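Local atomic coordinates of beta-agarase (Persicobacter, PDB entry 6AII), a protein that probably hydrolyses the beta-1,4 linkages of agarose, as a GH16 family beta-agarase that yields neoagarobiose. Residues Y33-N38 and T42-K47; E40-Y43 and K49-W52; S55-G58 and W64-E67; H66-V71 and V79-G84. All coordinates share one frame; numbering follows the deposited sequence.

Contact 1: Y33-N38 and T42-K47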
loop_
_atom_site.group_PDB
_atom_site.type_symbol
_atom_site.label_atom_id
_atom_site.label_comp_id
_atom_site.label_asym_id
_atom_site.label_seq_id
_atom_site.Cartn_x
_atom_site.Cartn_y
_atom_site.Cartn_z
ATOM N N TYR A 33 2.123 17.811 -12.786
ATOM C CA TYR A 33 1.071 18.625 -13.381
ATOM C C TYR A 33 0.059 18.978 -12.283
ATOM O O TYR A 33 0.093 18.384 -11.186
ATOM C CB TYR A 33 0.376 17.887 -14.523
ATOM C CG TYR A 33 -0.088 16.499 -14.132
ATOM C CD1 TYR A 33 -1.285 16.288 -13.489
ATOM C CD2 TYR A 33 0.743 15.400 -14.291
ATOM C CE1 TYR A 33 -1.709 15.018 -13.106
ATOM C CE2 TYR A 33 0.333 14.132 -13.914
ATOM C CZ TYR A 33 -0.887 13.933 -13.295
ATOM O OH TYR A 33 -1.284 12.687 -12.928
ATOM N N ASP A 34 -0.808 19.947 -12.594
ATOM C CA ASP A 34 -1.856 20.406 -11.664
ATOM C C ASP A 34 -3.142 19.633 -11.995
ATOM O O ASP A 34 -3.650 19.590 -13.143
ATOM C CB ASP A 34 -2.078 21.917 -11.710
ATOM C CG ASP A 34 -0.985 22.726 -11.034
ATOM O OD1 ASP A 34 -0.308 22.184 -10.156
ATOM O OD2 ASP A 34 -0.873 23.922 -11.336
ATOM N N PHE A 35 -3.729 19.023 -10.954
ATOM C CA PHE A 35 -5.077 18.473 -11.005
ATOM C C PHE A 35 -5.799 18.955 -9.759
ATOM O O PHE A 35 -5.633 18.386 -8.667
ATOM C CB PHE A 35 -5.142 16.944 -11.102
ATOM C CG PHE A 35 -6.554 16.444 -11.215
ATOM C CD1 PHE A 35 -7.224 16.422 -12.431
ATOM C CD2 PHE A 35 -7.234 15.993 -10.095
ATOM C CE1 PHE A 35 -8.550 16.021 -12.489
ATOM C CE2 PHE A 35 -8.578 15.627 -10.160
ATOM C CZ PHE A 35 -9.225 15.605 -11.363
ATOM N N PRO A 36 -6.603 20.035 -9.881
ATOM C CA PRO A 36 -7.294 20.480 -8.714
ATOM C C PRO A 36 -8.320 19.464 -8.209
ATOM O O PRO A 36 -8.849 18.727 -8.978
ATOM C CB PRO A 36 -8.054 21.760 -9.149
ATOM C CG PRO A 36 -7.288 22.215 -10.361
ATOM C CD PRO A 36 -6.771 20.965 -11.014
ATOM N N ALA A 37 -8.489 19.497 -6.898
ATOM C CA ALA A 37 -9.496 18.611 -6.258
ATOM C C ALA A 37 -10.825 18.724 -7.020
ATOM O O ALA A 37 -11.282 19.831 -7.315
ATOM C CB ALA A 37 -9.672 18.988 -4.826
ATOM N N ASN A 38 -11.454 17.598 -7.304
ATOM C CA ASN A 38 -12.613 17.546 -8.152
ATOM C C ASN A 38 -13.670 16.667 -7.480
ATOM O O ASN A 38 -13.383 15.539 -7.112
ATOM C CB ASN A 38 -12.266 16.985 -9.520
ATOM C CG ASN A 38 -13.262 17.363 -10.608
ATOM O OD1 ASN A 38 -14.452 17.068 -10.528
ATOM N ND2 ASN A 38 -12.755 17.927 -11.685
ATOM N N THR A 42 -13.134 11.012 -11.972
ATOM C CA THR A 42 -12.238 11.436 -13.034
ATOM C C THR A 42 -11.073 10.457 -13.056
ATOM O O THR A 42 -10.605 10.117 -11.977
ATOM C CB THR A 42 -11.664 12.837 -12.739
ATOM O OG1 THR A 42 -12.690 13.798 -12.447
ATOM C CG2 THR A 42 -10.812 13.350 -13.870
ATOM N N TYR A 43 -10.642 10.019 -14.233
ATOM C CA TYR A 43 -9.315 9.381 -14.365
ATOM C C TYR A 43 -8.259 10.460 -14.579
ATOM O O TYR A 43 -8.112 11.004 -15.695
ATOM C CB TYR A 43 -9.226 8.340 -15.497
ATOM C CG TYR A 43 -9.821 6.996 -15.145
ATOM C CD1 TYR A 43 -9.093 6.066 -14.420
ATOM C CD2 TYR A 43 -11.129 6.681 -15.463
ATOM C CE1 TYR A 43 -9.629 4.852 -14.041
ATOM C CE2 TYR A 43 -11.690 5.465 -15.082
ATOM C CZ TYR A 43 -10.927 4.542 -14.387
ATOM O OH TYR A 43 -11.384 3.328 -13.967
ATOM N N ILE A 44 -7.494 10.744 -13.517
ATOM C CA ILE A 44 -6.460 11.767 -13.539
ATOM C C ILE A 44 -5.383 11.292 -14.505
ATOM O O ILE A 44 -4.874 10.179 -14.426
ATOM C CB ILE A 44 -5.912 12.044 -12.132
ATOM C CG1 ILE A 44 -6.996 12.434 -11.151
ATOM C CG2 ILE A 44 -4.811 13.067 -12.160
ATOM C CD1 ILE A 44 -6.617 12.392 -9.692
ATOM N N ALA A 45 -5.084 12.176 -15.470
ATOM C CA ALA A 45 -4.097 11.943 -16.511
ATOM C C ALA A 45 -4.461 10.743 -17.367
ATOM O O ALA A 45 -3.580 10.145 -17.982
ATOM C CB ALA A 45 -2.709 11.777 -15.915
ATOM N N GLY A 46 -5.724 10.336 -17.341
ATOM C CA GLY A 46 -6.157 9.138 -17.990
ATOM C C GLY A 46 -5.710 7.851 -17.299
ATOM O O GLY A 46 -5.931 6.749 -17.832
ATOM N N LYS A 47 -5.136 7.940 -16.085
ATOM C CA LYS A 47 -4.515 6.789 -15.456
ATOM C C LYS A 47 -5.013 6.454 -14.034
ATOM O O LYS A 47 -4.911 5.302 -13.647
ATOM C CB LYS A 47 -3.010 7.017 -15.317
ATOM C CG LYS A 47 -2.253 7.121 -16.624
ATOM C CD LYS A 47 -0.778 7.436 -16.464
ATOM C CE LYS A 47 -0.120 7.605 -17.822
ATOM N NZ LYS A 47 1.292 8.043 -17.679
#

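Contact 2: E40-Y43 and K49-W52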
loop_
_atom_site.group_PDB
_atom_site.type_symbol
_atom_site.label_atom_id
_atom_site.label_comp_id
_atom_site.label_asym_id
_atom_site.label_seq_id
_atom_site.Cartn_x
_atom_site.Cartn_y
_atom_site.Cartn_z
ATOM N N GLU A 40 -16.123 15.234 -8.950
ATOM C CA GLU A 40 -16.633 14.266 -9.848
ATOM C C GLU A 40 -15.593 13.192 -10.160
ATOM O O GLU A 40 -14.381 13.474 -10.166
ATOM C CB GLU A 40 -17.010 14.906 -11.185
ATOM C CG GLU A 40 -18.061 16.017 -11.087
ATOM C CD GLU A 40 -19.455 15.593 -10.642
ATOM O OE1 GLU A 40 -19.820 14.424 -10.880
ATOM O OE2 GLU A 40 -20.166 16.428 -10.027
ATOM N N GLU A 41 -16.089 11.998 -10.437
ATOM C CA GLU A 41 -15.267 10.883 -10.796
ATOM C C GLU A 41 -14.432 11.246 -12.033
ATOM O O GLU A 41 -14.960 11.669 -13.048
ATOM C CB GLU A 41 -16.080 9.637 -11.090
ATOM C CG GLU A 41 -15.226 8.543 -11.720
ATOM C CD GLU A 41 -15.986 7.270 -12.058
ATOM O OE1 GLU A 41 -16.564 6.699 -11.119
ATOM O OE2 GLU A 41 -15.976 6.835 -13.255
ATOM N N THR A 42 -13.134 11.012 -11.972
ATOM C CA THR A 42 -12.238 11.436 -13.034
ATOM C C THR A 42 -11.073 10.457 -13.056
ATOM O O THR A 42 -10.605 10.117 -11.977
ATOM C CB THR A 42 -11.664 12.837 -12.739
ATOM O OG1 THR A 42 -12.690 13.798 -12.447
ATOM C CG2 THR A 42 -10.812 13.350 -13.870
ATOM N N TYR A 43 -10.642 10.019 -14.233
ATOM C CA TYR A 43 -9.315 9.381 -14.365
ATOM C C TYR A 43 -8.259 10.460 -14.579
ATOM O O TYR A 43 -8.112 11.004 -15.695
ATOM C CB TYR A 43 -9.226 8.340 -15.497
ATOM C CG TYR A 43 -9.821 6.996 -15.145
ATOM C CD1 TYR A 43 -9.093 6.066 -14.420
ATOM C CD2 TYR A 43 -11.129 6.681 -15.463
ATOM C CE1 TYR A 43 -9.629 4.852 -14.041
ATOM C CE2 TYR A 43 -11.690 5.465 -15.082
ATOM C CZ TYR A 43 -10.927 4.542 -14.387
ATOM O OH TYR A 43 -11.384 3.328 -13.967
ATOM N N LYS A 49 -7.954 6.763 -11.126
ATOM C CA LYS A 49 -9.283 7.140 -10.740
ATOM C C LYS A 49 -9.250 7.780 -9.360
ATOM O O LYS A 49 -8.629 7.208 -8.482
ATOM C CB LYS A 49 -10.232 5.944 -10.650
ATOM C CG LYS A 49 -11.734 6.269 -10.524
ATOM C CD LYS A 49 -12.512 5.010 -10.256
ATOM C CE LYS A 49 -14.007 5.046 -10.430
ATOM N NZ LYS A 49 -14.597 3.845 -9.775
ATOM N N ASN A 50 -9.916 8.913 -9.200
ATOM C CA ASN A 50 -10.015 9.624 -7.913
ATOM C C ASN A 50 -11.037 9.019 -6.950
ATOM O O ASN A 50 -11.610 9.761 -6.167
ATOM C CB ASN A 50 -10.242 11.106 -8.085
ATOM C CG ASN A 50 -11.542 11.486 -8.773
ATOM O OD1 ASN A 50 -12.237 10.594 -9.265
ATOM N ND2 ASN A 50 -11.855 12.785 -8.766
ATOM N N PHE A 51 -11.193 7.730 -6.969
ATOM C CA PHE A 51 -12.026 7.081 -6.022
ATOM C C PHE A 51 -11.683 5.605 -5.938
ATOM O O PHE A 51 -10.913 5.064 -6.736
ATOM C CB PHE A 51 -13.506 7.249 -6.430
ATOM C CG PHE A 51 -14.444 7.196 -5.248
ATOM C CD1 PHE A 51 -14.483 8.255 -4.343
ATOM C CD2 PHE A 51 -15.246 6.097 -5.019
ATOM C CE1 PHE A 51 -15.309 8.196 -3.222
ATOM C CE2 PHE A 51 -16.060 6.032 -3.881
ATOM C CZ PHE A 51 -16.138 7.104 -3.032
ATOM N N TRP A 52 -12.381 4.894 -5.028
ATOM C CA TRP A 52 -12.429 3.452 -4.964
ATOM C C TRP A 52 -13.085 2.886 -6.237
ATOM O O TRP A 52 -13.694 3.655 -6.954
ATOM C CB TRP A 52 -13.194 3.101 -3.685
ATOM C CG TRP A 52 -13.490 1.665 -3.436
ATOM C CD1 TRP A 52 -14.721 1.053 -3.349
ATOM C CD2 TRP A 52 -12.534 0.675 -3.060
ATOM N NE1 TRP A 52 -14.565 -0.278 -3.049
ATOM C CE2 TRP A 52 -13.241 -0.530 -2.844
ATOM C CE3 TRP A 52 -11.144 0.676 -2.922
ATOM C CZ2 TRP A 52 -12.614 -1.713 -2.453
ATOM C CZ3 TRP A 52 -10.529 -0.515 -2.582
ATOM C CH2 TRP A 52 -11.246 -1.682 -2.348
#

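Contact 3: S55-G58 and W64-E67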
loop_
_atom_site.group_PDB
_atom_site.type_symbol
_atom_site.label_atom_id
_atom_site.label_comp_id
_atom_site.label_asym_id
_atom_site.label_seq_id
_atom_site.Cartn_x
_atom_site.Cartn_y
_atom_site.Cartn_z
ATOM N N SER A 55 -18.928 2.490 -5.462
ATOM C CA SER A 55 -19.388 3.656 -4.780
ATOM C C SER A 55 -19.186 3.522 -3.247
ATOM O O SER A 55 -19.369 4.499 -2.540
ATOM C CB SER A 55 -20.841 3.937 -5.106
ATOM O OG SER A 55 -21.627 2.876 -4.626
ATOM N N TRP A 56 -18.772 2.365 -2.744
ATOM C CA TRP A 56 -18.486 2.205 -1.298
ATOM C C TRP A 56 -17.479 3.270 -0.842
ATOM O O TRP A 56 -16.471 3.428 -1.521
ATOM C CB TRP A 56 -17.876 0.839 -1.042
ATOM C CG TRP A 56 -17.678 0.546 0.410
ATOM C CD1 TRP A 56 -18.586 0.620 1.411
ATOM C CD2 TRP A 56 -16.456 0.103 0.992
ATOM N NE1 TRP A 56 -18.017 0.227 2.595
ATOM C CE2 TRP A 56 -16.712 -0.131 2.365
ATOM C CE3 TRP A 56 -15.195 -0.156 0.482
ATOM C CZ2 TRP A 56 -15.732 -0.578 3.240
ATOM C CZ3 TRP A 56 -14.230 -0.627 1.350
ATOM C CH2 TRP A 56 -14.491 -0.822 2.701
ATOM N N ASP A 57 -17.747 3.919 0.287
ATOM C CA ASP A 57 -16.896 5.054 0.692
ATOM C C ASP A 57 -15.942 4.671 1.836
ATOM O O ASP A 57 -15.343 5.569 2.427
ATOM C CB ASP A 57 -17.695 6.332 0.950
ATOM C CG ASP A 57 -18.504 6.425 2.236
ATOM O OD1 ASP A 57 -18.757 5.387 2.882
ATOM O OD2 ASP A 57 -18.882 7.547 2.573
ATOM N N GLY A 58 -15.805 3.407 2.162
ATOM C CA GLY A 58 -14.657 2.959 2.886
ATOM C C GLY A 58 -14.982 2.378 4.248
ATOM O O GLY A 58 -16.112 2.373 4.716
ATOM N N TRP A 64 -14.446 8.192 1.957
ATOM C CA TRP A 64 -13.699 8.515 0.719
ATOM C C TRP A 64 -14.527 9.504 -0.073
ATOM O O TRP A 64 -15.766 9.303 -0.176
ATOM C CB TRP A 64 -13.399 7.292 -0.109
ATOM C CG TRP A 64 -12.353 6.402 0.469
ATOM C CD1 TRP A 64 -11.241 6.766 1.177
ATOM C CD2 TRP A 64 -12.345 4.981 0.404
ATOM N NE1 TRP A 64 -10.536 5.656 1.526
ATOM C CE2 TRP A 64 -11.187 4.549 1.083
ATOM C CE3 TRP A 64 -13.169 4.026 -0.192
ATOM C CZ2 TRP A 64 -10.834 3.215 1.187
ATOM C CZ3 TRP A 64 -12.828 2.700 -0.052
ATOM C CH2 TRP A 64 -11.678 2.297 0.607
ATOM N N ARG A 65 -13.872 10.549 -0.572
ATOM C CA ARG A 65 -14.550 11.570 -1.343
ATOM C C ARG A 65 -13.670 11.852 -2.544
ATOM O O ARG A 65 -12.470 11.992 -2.388
ATOM C CB ARG A 65 -14.748 12.831 -0.517
ATOM C CG ARG A 65 -15.769 12.703 0.612
ATOM C CD ARG A 65 -17.156 12.446 0.071
ATOM N NE ARG A 65 -18.165 12.330 1.136
ATOM C CZ ARG A 65 -18.642 11.185 1.629
ATOM N NH1 ARG A 65 -18.144 9.998 1.272
ATOM N NH2 ARG A 65 -19.671 11.258 2.497
ATOM N N HIS A 66 -14.302 12.050 -3.689
ATOM C CA HIS A 66 -13.548 12.374 -4.894
ATOM C C HIS A 66 -12.670 13.621 -4.657
ATOM O O HIS A 66 -11.492 13.671 -5.134
ATOM C CB HIS A 66 -14.512 12.693 -6.055
ATOM C CG HIS A 66 -15.253 11.484 -6.503
ATOM N ND1 HIS A 66 -16.557 11.218 -6.080
ATOM C CD2 HIS A 66 -14.884 10.417 -7.230
ATOM C CE1 HIS A 66 -16.939 10.053 -6.556
ATOM N NE2 HIS A 66 -15.973 9.579 -7.335
ATOM N N GLU A 67 -13.175 14.626 -3.947
ATOM C CA GLU A 67 -12.497 15.895 -3.801
ATOM C C GLU A 67 -11.348 15.851 -2.777
ATOM O O GLU A 67 -10.757 16.878 -2.474
ATOM C CB GLU A 67 -13.471 17.011 -3.398
ATOM C CG GLU A 67 -14.269 16.719 -2.144
ATOM C CD GLU A 67 -15.633 16.082 -2.366
ATOM O OE1 GLU A 67 -15.766 15.172 -3.230
ATOM O OE2 GLU A 67 -16.547 16.420 -1.562
HETATM O O HOH W 1 -21.322 8.841 2.624
#

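Contact 4: H66-V71 and V79-G84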
loop_
_atom_site.group_PDB
_atom_site.type_symbol
_atom_site.label_atom_id
_atom_site.label_comp_id
_atom_site.label_asym_id
_atom_site.label_seq_id
_atom_site.Cartn_x
_atom_site.Cartn_y
_atom_site.Cartn_z
ATOM N N HIS A 66 -14.302 12.050 -3.689
ATOM C CA HIS A 66 -13.548 12.374 -4.894
ATOM C C HIS A 66 -12.670 13.621 -4.657
ATOM O O HIS A 66 -11.492 13.671 -5.134
ATOM C CB HIS A 66 -14.512 12.693 -6.055
ATOM C CG HIS A 66 -15.253 11.484 -6.503
ATOM N ND1 HIS A 66 -16.557 11.218 -6.080
ATOM C CD2 HIS A 66 -14.884 10.417 -7.230
ATOM C CE1 HIS A 66 -16.939 10.053 -6.556
ATOM N NE2 HIS A 66 -15.973 9.579 -7.335
ATOM N N GLU A 67 -13.175 14.626 -3.947
ATOM C CA GLU A 67 -12.497 15.895 -3.801
ATOM C C GLU A 67 -11.348 15.851 -2.777
ATOM O O GLU A 67 -10.757 16.878 -2.474
ATOM C CB GLU A 67 -13.471 17.011 -3.398
ATOM C CG GLU A 67 -14.269 16.719 -2.144
ATOM C CD GLU A 67 -15.633 16.082 -2.366
ATOM O OE1 GLU A 67 -15.766 15.172 -3.230
ATOM O OE2 GLU A 67 -16.547 16.420 -1.562
ATOM N N ASN A 68 -11.036 14.668 -2.248
ATOM C CA ASN A 68 -9.925 14.496 -1.298
ATOM C C ASN A 68 -8.710 13.897 -2.027
ATOM O O ASN A 68 -7.761 13.467 -1.363
ATOM C CB ASN A 68 -10.327 13.645 -0.095
ATOM C CG ASN A 68 -11.055 14.493 0.943
ATOM O OD1 ASN A 68 -12.119 15.077 0.632
ATOM N ND2 ASN A 68 -10.513 14.635 2.158
ATOM N N VAL A 69 -8.715 13.961 -3.361
ATOM C CA VAL A 69 -7.529 13.612 -4.166
ATOM C C VAL A 69 -7.210 14.812 -5.064
ATOM O O VAL A 69 -8.060 15.311 -5.783
ATOM C CB VAL A 69 -7.752 12.348 -5.020
ATOM C CG1 VAL A 69 -6.561 12.061 -5.955
ATOM C CG2 VAL A 69 -8.049 11.101 -4.201
ATOM N N SER A 70 -5.940 15.198 -5.120
ATOM C CA SER A 70 -5.526 16.268 -6.066
ATOM C C SER A 70 -4.081 15.974 -6.471
ATOM O O SER A 70 -3.457 15.042 -5.989
ATOM C CB SER A 70 -5.647 17.627 -5.420
ATOM O OG SER A 70 -4.734 17.751 -4.350
ATOM N N VAL A 71 -3.596 16.762 -7.404
ATOM C CA VAL A 71 -2.185 16.722 -7.794
ATOM C C VAL A 71 -1.682 18.142 -7.839
ATOM O O VAL A 71 -2.262 18.999 -8.498
ATOM C CB VAL A 71 -1.924 15.994 -9.124
ATOM C CG1 VAL A 71 -0.419 15.898 -9.361
ATOM C CG2 VAL A 71 -2.538 14.609 -9.194
ATOM N N VAL A 79 -5.838 13.274 0.717
ATOM C CA VAL A 79 -6.083 14.187 1.811
ATOM C C VAL A 79 -7.048 13.629 2.858
ATOM O O VAL A 79 -8.046 13.063 2.460
ATOM C CB VAL A 79 -6.612 15.530 1.297
ATOM C CG1 VAL A 79 -6.968 16.447 2.429
ATOM C CG2 VAL A 79 -5.574 16.118 0.325
ATOM N N ALA A 80 -6.700 13.778 4.115
ATOM C CA ALA A 80 -7.646 13.595 5.250
ATOM C C ALA A 80 -8.143 14.960 5.699
ATOM O O ALA A 80 -7.348 15.850 6.062
ATOM C CB ALA A 80 -7.037 12.813 6.393
ATOM N N SER A 81 -9.470 15.051 5.879
ATOM C CA SER A 81 -10.076 16.290 6.366
ATOM C C SER A 81 -11.333 15.935 7.172
ATOM O O SER A 81 -11.700 14.759 7.249
ATOM C CB SER A 81 -10.395 17.191 5.210
ATOM O OG SER A 81 -11.287 16.586 4.289
ATOM N N ARG A 82 -11.901 16.928 7.812
ATOM C CA ARG A 82 -13.031 16.632 8.736
ATOM C C ARG A 82 -14.051 17.758 8.665
ATOM O O ARG A 82 -13.786 18.861 9.174
ATOM C CB ARG A 82 -12.510 16.365 10.150
ATOM C CG ARG A 82 -13.633 16.029 11.137
ATOM C CD ARG A 82 -13.103 15.480 12.420
ATOM N NE ARG A 82 -12.481 14.187 12.285
ATOM C CZ ARG A 82 -11.530 13.725 13.063
ATOM N NH1 ARG A 82 -11.151 14.430 14.127
ATOM N NH2 ARG A 82 -10.914 12.582 12.733
ATOM N N ASN A 83 -15.218 17.407 8.190
ATOM C CA ASN A 83 -16.330 18.427 8.088
ATOM C C ASN A 83 -17.232 18.357 9.325
ATOM O O ASN A 83 -18.135 19.184 9.417
ATOM C CB ASN A 83 -17.129 18.278 6.811
ATOM C CG ASN A 83 -17.773 16.936 6.615
ATOM O OD1 ASN A 83 -18.046 16.255 7.600
ATOM N ND2 ASN A 83 -17.973 16.571 5.368
ATOM N N GLY A 84 -17.042 17.425 10.262
ATOM C CA GLY A 84 -17.895 17.333 11.413
ATOM C C GLY A 84 -19.023 16.318 11.295
ATOM O O GLY A 84 -19.609 15.968 12.361
#

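Contact 1: Y33-N38 and T42-K47
Ile-44, the residue on which Tyr-33 and Phe-35 both close, has its carbonyl O taken by Lys-47 N at 2.8 Å, the shortest polar bond inside this contact. A second backbone bond, Gly-46 N to Tyr-43 O, closes the type II turn from Tyr-43 to Gly-46, with Ala-45 at positive phi near its tip. Between the two segments themselves there is no hydrogen bond; they run oppositely and touch through side chains. Phe-35 swings its ring trans to its own N (chi1 -177°), which lays the ring beside Ile-44. There CG1 of Ile-44 sits over the centre of one face of Phe-35, 3.7 Å from the centroid and 12° off the normal, a CH-pi contact. CD1 of Ile-44 goes on to Phe-35 CD2 at 3.7 Å, while Thr-42 CG2 meets the far end of the ring at Phe-35 CZ, also 3.7 Å. The other branch of Ile-44, CG2, is turned to Tyr-33 and lies at that ring's edge, 3.8 Å from Tyr-33 CE1. Ala-45 CB comes in 3.4 Å from Tyr-33 OH; the hydroxyl finds its polar partner elsewhere, in Asp-29. Tyr-33 directly follows the calcium ligand Asn-32, and its side chain lies about 8 Å from the ion. Ile-44 also touches Val-69 and Val-71 of strand 69-72, which belongs to the other sheet. The arrangement is that of a short beta-hairpin and its preceding loop packed where edge strands of the two sheets meet, in the jelly-roll sandwich typical of GH16 enzymes.

Contact 2: E40-Y43 and K49-W52
Asn-50 points its amide at the backbone of residues 40-42 and grips it with both ends. On one end ND2 gives a nearly straight bond (172°) to Glu-40 O at 3.0 Å, with that oxygen lying in the amide plane. On the other, OD1 accepts Thr-42 N at 2.9 Å, the donor standing well above the plane of the amide carbonyl. The backbone N of Asn-50 adds a third bond, to Thr-42 O at 3.1 Å. Glu-40 O is held twice, because Thr-42 OG1 also donates to it, from the opposite face of its plane. With an alanine in place of Asn-50, Thr-42 N and Glu-40 O would probably each lose a partner, leaving the bond from the backbone N as the one hydrogen bond between the segments. These bonds continue a small beta-hairpin, strands 43-44 and 48-49, at whose non-hydrogen-bonded pair Tyr-43 and Lys-49 stand on the same face of the sheet. The two side chains cross there: Lys-49 CB lies 3.6 Å from Tyr-43 CE1, and CG passes over the rim of one ring face. Lys-111 makes a cation-pi contact with the same ring. Lys-49 then runs fully extended, its CG trans to the backbone N (chi1 -168°), which carries NZ as far as Trp-52 O, a 3.0 Å bond on a carbonyl lone pair. Glu-41, also extended, crosses the end of this chain; its OE1 approaches Lys-49 CE more closely than NZ, and the salt bridge from Glu-41 OE1 to Lys-49 NZ is long at 3.7 Å.

Contact 3: S55-G58 and W64-E67
Trp-64 N reaches Asp-57 O at 2.8 Å in a virtually straight bond, closing the loop that leads into strand 62-64 at the edge of the GH16 jelly roll. This strand lies parallel to strand 97-110 in the mixed sheet. Trp-64 keeps its indole beside its own N (chi1 -72°), and the ring slides beneath the backbone of Asp-57 and Gly-58. Gly-58 CA lies over one face of the six-membered ring, 3.6 Å from its centroid, with Asp-57 O above the same face nearer the rim. A CB on Gly-58 would crowd Trp-64 CD2, and the backbone angles there also call for glycine. The six-membered ring then presents its edge to the face of Trp-56, planes at 88°, with Trp-64 CZ3 3.7 Å from Trp-56 CE3. Gly-58 N stands over the centre of a face of Trp-56, and Trp-52 joins the cluster against both indoles. Replacing Trp-64 by an alanine would probably open a gap under Gly-58, take away the edge set against Trp-56 and leave Ile-286 O without the indole N-H of NE1. Arg-65 starts away from the loop but bends at chi2 (-64°), which brings its guanidinium back beside Asp-57. The two flat groups are nearly coplanar. Arg-65 NH1 gives one bond to Trp-64 O and another, 2.9 Å and part of a salt bridge, to the anti lone pair of Asp-57 OD2; Asp-57 OD1 turns to Lys-87. One water completes the bridge, donating to Asp-57 OD2 and accepting from Arg-65 NH2 at 2.9 Å.

Contact 4: H66-V71 and V79-G84
Asn-68 faces Val-79 and is bound to it twice, once through its main chain and once through its side chain. The main-chain bond runs from Val-79 N to Asn-68 O at 2.8 Å. Along the side chain, CB comes first, 3.5 Å from Val-79 O. CG lies beside the backbone N (chi1 -82°), a turn that sends the amide along residues 79-81. At the tip ND2 gives both its hydrogens to that segment: one to Val-79 O at 2.9 Å, the other to Ser-81 OG at 3.0 Å. Both acceptors lie close to the plane of the amide, so the pair fixes its rotation, although ND2 stands well above the carbonyl plane of Val-79. OD1 makes no bond to this segment. Val-79 CG1 packs on the same amide, 4.0 Å from Asn-68 ND2. The side chains of Asn-68 and Ser-81 also touch Gln-104 on strand 97-110. Pairing between strands 69-72 and 75-79, seen in the backbone bonding of Ser-70 with Asn-77, is thus carried on by an asparagine side chain beyond the open end of a beta-hairpin, where the chain crosses from one sheet of the jelly-roll sandwich toward strand 86-90 of the other.

None of the four contacts is at the heart of the molecule: contact 1 is on the surface, and contacts 2, 3 and 4 are partly buried, all on the same side of the chain's centre. Contacts 1 and 2 share Thr-42 and Tyr-43 and treat the hairpin differently, the first through side-chain packing without a hydrogen bond between its segments, the second with amide and backbone bonds. Contact 3 combines an indole pair with a short salt bridge; contact 4 rests mainly on the hydrogen bonds of one asparagine. His-66 ties the set together, lying against Asn-50 and stacked on Phe-51 of contact 2, while Phe-35 of contact 1 pairs its backbone with Val-71 of contact 4.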